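Local coordinates for protein Sf11-rnase (PDB 1IOO) that cleaves RNA as a T2-family ribonuclease of the Nicotiana alata style, where it is associated with rejection of self pollen in gametophytic self-incompatibility, at residues G57-L60 / N61-K65; A140-T143 / V144-E147. All coordinates share one frame; numbering follows the deposited sequence.

Contact 1 of 2, residues G57-L60 / N61-K65; sequences GKML and NDLDK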
loop_
_atom_site.group_PDB
_atom_site.type_symbol
_atom_site.label_atom_id
_atom_site.label_comp_id
_atom_site.label_asym_id
_atom_site.label_seq_id
_atom_site.Cartn_x
_atom_site.Cartn_y
_atom_site.Cartn_z
ATOM N N GLY A 57 -21.713 -6.959 2.905
ATOM C CA GLY A 57 -22.272 -5.618 2.967
ATOM C C GLY A 57 -21.374 -4.415 2.744
ATOM O O GLY A 57 -20.621 -4.356 1.771
ATOM N N LYS A 58 -21.459 -3.448 3.655
ATOM C CA LYS A 58 -20.692 -2.210 3.539
ATOM C C LYS A 58 -19.190 -2.457 3.525
ATOM O O LYS A 58 -18.487 -1.934 2.662
ATOM C CB LYS A 58 -21.029 -1.246 4.680
ATOM C CG LYS A 58 -20.326 0.101 4.560
ATOM C CD LYS A 58 -20.633 0.997 5.749
ATOM C CE LYS A 58 -19.999 2.373 5.598
ATOM N NZ LYS A 58 -18.510 2.327 5.541
ATOM N N MET A 59 -18.692 -3.221 4.492
ATOM C CA MET A 59 -17.259 -3.499 4.556
ATOM C C MET A 59 -16.770 -4.118 3.254
ATOM O O MET A 59 -15.695 -3.777 2.757
ATOM C CB MET A 59 -16.934 -4.424 5.734
ATOM C CG MET A 59 -15.449 -4.753 5.883
ATOM S SD MET A 59 -14.367 -3.307 6.130
ATOM C CE MET A 59 -14.210 -3.310 7.906
ATOM N N LEU A 60 -17.563 -5.030 2.698
ATOM C CA LEU A 60 -17.203 -5.673 1.448
ATOM C C LEU A 60 -17.133 -4.655 0.310
ATOM O O LEU A 60 -16.180 -4.653 -0.467
ATOM C CB LEU A 60 -18.196 -6.794 1.113
ATOM C CG LEU A 60 -18.025 -7.496 -0.239
ATOM C CD1 LEU A 60 -16.586 -7.965 -0.429
ATOM C CD2 LEU A 60 -18.978 -8.678 -0.295
ATOM N N ASN A 61 -18.133 -3.782 0.218
ATOM C CA ASN A 61 -18.130 -2.766 -0.826
ATOM C C ASN A 61 -16.974 -1.791 -0.641
ATOM O O ASN A 61 -16.356 -1.357 -1.612
ATOM C CB ASN A 61 -19.443 -1.979 -0.841
ATOM C CG ASN A 61 -20.601 -2.797 -1.358
ATOM O OD1 ASN A 61 -20.450 -3.584 -2.294
ATOM N ND2 ASN A 61 -21.773 -2.607 -0.764
ATOM N N ASP A 62 -16.688 -1.440 0.609
ATOM C CA ASP A 62 -15.601 -0.515 0.899
ATOM C C ASP A 62 -14.254 -1.108 0.506
ATOM O O ASP A 62 -13.427 -0.436 -0.109
ATOM C CB ASP A 62 -15.566 -0.142 2.387
ATOM C CG ASP A 62 -16.693 0.798 2.792
ATOM O OD1 ASP A 62 -17.274 1.464 1.913
ATOM O OD2 ASP A 62 -16.984 0.884 4.002
ATOM N N LEU A 63 -14.047 -2.378 0.840
ATOM C CA LEU A 63 -12.783 -3.033 0.537
ATOM C C LEU A 63 -12.614 -3.277 -0.953
ATOM O O LEU A 63 -11.515 -3.136 -1.482
ATOM C CB LEU A 63 -12.658 -4.349 1.307
ATOM C CG LEU A 63 -12.412 -4.161 2.807
ATOM C CD1 LEU A 63 -12.533 -5.508 3.510
ATOM C CD2 LEU A 63 -11.038 -3.537 3.029
ATOM N N ASP A 64 -13.693 -3.639 -1.640
ATOM C CA ASP A 64 -13.581 -3.891 -3.072
ATOM C C ASP A 64 -13.122 -2.647 -3.814
ATOM O O ASP A 64 -12.463 -2.739 -4.848
ATOM C CB ASP A 64 -14.891 -4.385 -3.675
ATOM C CG ASP A 64 -14.730 -4.758 -5.131
ATOM O OD1 ASP A 64 -15.259 -4.040 -6.008
ATOM O OD2 ASP A 64 -14.041 -5.758 -5.406
ATOM N N LYS A 65 -13.475 -1.477 -3.286
ATOM C CA LYS A 65 -13.075 -0.232 -3.909
ATOM C C LYS A 65 -11.685 0.218 -3.443
ATOM O O LYS A 65 -10.781 0.391 -4.255
ATOM C CB LYS A 65 -14.087 0.881 -3.602
ATOM C CG LYS A 65 -13.665 2.244 -4.136
ATOM C CD LYS A 65 -14.644 3.342 -3.737
ATOM C CE LYS A 65 -14.152 4.694 -4.232
ATOM N NZ LYS A 65 -15.068 5.809 -3.851
#
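Lys58 arches over to the carboxylate of Asp62, one helical turn on, and closes a salt bridge there, with Lys58 NZ 2.6 Å from Asp62 OD2. The lysine runs out straight as far as CE. Only its last bond bends (chi4 -62°), turning the ammonium back to the syn lone pair of OD2. The same oxygen also lies over the aliphatic stem, 3.5 Å from Lys58 CG, so it meets the chain near its base as well as at its tip. On the next flank the pairing is apolar: Met59 bends at chi2 and again at chi3 and slants across Leu63, its CG 3.8 Å from Leu63 CD1 and its SD 3.9 Å from Leu63 CG. These i to i+4 pairs belong to helix 57-66 of the T2 ribonuclease fold, whose Met59 and Leu63 flank packs on Leu109 of helix 101-113. Main-chain bonds follow the same spacing, as in Asp62 N to Lys58 O at 2.8 Å. On another side Leu60 rests on Trp84 of helix 82-92. The polar ends of Asn61 and Asp64 are engaged elsewhere, Asn61 OD1 by Arg78 and Asp64 OD2 in a salt bridge with Arg23.

Contact 2 of 2, residues A140-T143 / V144-E147; sequences AIKT and VSQE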
loop_
_atom_site.group_PDB
_atom_site.type_symbol
_atom_site.label_atom_id
_atom_site.label_comp_id
_atom_site.label_asym_id
_atom_site.label_seq_id
_atom_site.Cartn_x
_atom_site.Cartn_y
_atom_site.Cartn_z
ATOM N N ALA A 140 7.408 15.521 -1.891
ATOM C CA ALA A 140 5.976 15.755 -2.008
ATOM C C ALA A 140 5.185 14.889 -1.025
ATOM O O ALA A 140 4.299 15.377 -0.323
ATOM C CB ALA A 140 5.523 15.483 -3.440
ATOM N N ILE A 141 5.513 13.603 -0.968
ATOM C CA ILE A 141 4.807 12.692 -0.076
ATOM C C ILE A 141 5.071 13.021 1.394
ATOM O O ILE A 141 4.166 12.948 2.222
ATOM C CB ILE A 141 5.205 11.225 -0.371
ATOM C CG1 ILE A 141 4.835 10.871 -1.820
ATOM C CG2 ILE A 141 4.518 10.278 0.603
ATOM C CD1 ILE A 141 3.346 11.029 -2.158
ATOM N N LYS A 142 6.298 13.409 1.718
ATOM C CA LYS A 142 6.631 13.699 3.108
ATOM C C LYS A 142 5.821 14.868 3.662
ATOM O O LYS A 142 5.694 15.017 4.878
ATOM C CB LYS A 142 8.128 13.966 3.276
ATOM C CG LYS A 142 8.567 13.930 4.738
ATOM C CD LYS A 142 10.075 13.995 4.873
ATOM C CE LYS A 142 10.492 13.931 6.338
ATOM N NZ LYS A 142 11.974 13.959 6.445
ATOM N N THR A 143 5.268 15.700 2.786
ATOM C CA THR A 143 4.463 16.822 3.266
ATOM C C THR A 143 3.215 16.335 3.989
ATOM O O THR A 143 2.638 17.063 4.800
ATOM C CB THR A 143 4.031 17.797 2.142
ATOM O OG1 THR A 143 3.190 17.127 1.194
ATOM C CG2 THR A 143 5.252 18.376 1.450
ATOM N N VAL A 144 2.800 15.102 3.704
ATOM C CA VAL A 144 1.620 14.542 4.352
ATOM C C VAL A 144 1.979 13.365 5.258
ATOM O O VAL A 144 1.265 13.079 6.222
ATOM C CB VAL A 144 0.540 14.106 3.325
ATOM C CG1 VAL A 144 0.011 15.325 2.581
ATOM C CG2 VAL A 144 1.107 13.090 2.355
ATOM N N SER A 145 3.077 12.677 4.957
ATOM C CA SER A 145 3.494 11.562 5.805
ATOM C C SER A 145 4.213 12.071 7.056
ATOM O O SER A 145 4.303 11.360 8.059
ATOM C CB SER A 145 4.390 10.576 5.035
ATOM O OG SER A 145 5.634 11.147 4.677
ATOM N N GLN A 146 4.690 13.315 6.991
ATOM C CA GLN A 146 5.407 13.963 8.104
ATOM C C GLN A 146 6.765 13.325 8.312
ATOM O O GLN A 146 7.801 13.995 8.266
ATOM C CB GLN A 146 4.577 13.907 9.393
ATOM C CG GLN A 146 3.351 14.805 9.340
ATOM C CD GLN A 146 2.568 14.846 10.640
ATOM O OE1 GLN A 146 3.106 14.602 11.723
ATOM N NE2 GLN A 146 1.288 15.186 10.538
ATOM N N GLU A 147 6.759 12.026 8.581
ATOM C CA GLU A 147 7.991 11.287 8.689
ATOM C C GLU A 147 8.336 10.699 7.327
ATOM O O GLU A 147 7.504 10.714 6.419
ATOM C CB GLU A 147 7.876 10.195 9.758
ATOM C CG GLU A 147 7.564 10.745 11.161
ATOM C CD GLU A 147 8.599 11.749 11.676
ATOM O OE1 GLU A 147 8.183 12.760 12.286
ATOM O OE2 GLU A 147 9.819 11.528 11.489
HETATM O O HOH W 1 7.378 16.826 6.920
#
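Lys142 reaches out beside the end of helix 134-145 and the turn that follows, Ser145 to Glu147. Its CB lies 4.0 Å from Ser145 OG, near the foot of the turn. With CG anti to the backbone N (chi1 -166°) and the rest extended, the chain then runs past the outgoing backbone: CG is 3.6 Å from Gln146 O, CD passes the same oxygen at a slightly longer distance, and CE comes to 3.3 Å from Gln146 O. The tip, NZ, passes beyond this and hydrogen-bonds Asn148 OD1, one residue after the turn.

Close to the start of the lysine chain, Ser145 OG donates to Glu147 O over 2.6 Å, nearly in line with that carbonyl. The hydroxyl sits between the backbone N and the carbonyl carbon of its own residue (chi1 67°), and from there it also touches Lys142 CA. Ile141 O takes an i to i+4 bond from Ser145 N at 3.0 Å, in its carbonyl plane, and an i to i+3 bond from Val144 N at 2.9 Å, from above it. Gln146, the first residue to leave the helix, has positive phi; its N donates to Lys142 O at 2.9 Å, bent (137°) and from above the carbonyl plane. A water donates to both Lys142 O and Gln146 O. Within the last helical turn, Thr143 OG1 donates to Ala140 O over 2.6 Å, beside the i to i+3 bond from Thr143 N.

Val144 packs on Leu117 and Thr120 of helix 117-123, while Ile141 and Ser145 face Ile166 and Ile168 of strand 162-170. Hydroxyls, amides and a water thus take up carbonyls at and after the helix end, and Ser145 OG ties the outgoing chain back to the last helical residue. The Lys142 ammonium, held by Asn148, would probably favour the electronegative C-terminal end of the helix dipole.

In the fold
Contact 1 closes before contact 2 opens along the chain, and the two helical segments do not touch: their centres are 28 Å apart and their nearest atoms about 18 Å. Contact 1 is the closer to the probable RNA site. The side chain of Asp64 lies about 5 Å from that of Gln69, probably an RNA-binding residue, and that of Leu63 about 9 Å from Gln87, probably an active-site residue. Contact 2 lies away from these sites, against the central sheet. Sugars of the glycan N-linked to Asn28, not a bound substrate, approach both: a xylose about 4 Å from the side chain of Lys58, and an N-acetylglucosamine about 8 Å from the side chain of Val144, which also packs on Phe115, a residue beside the glycan.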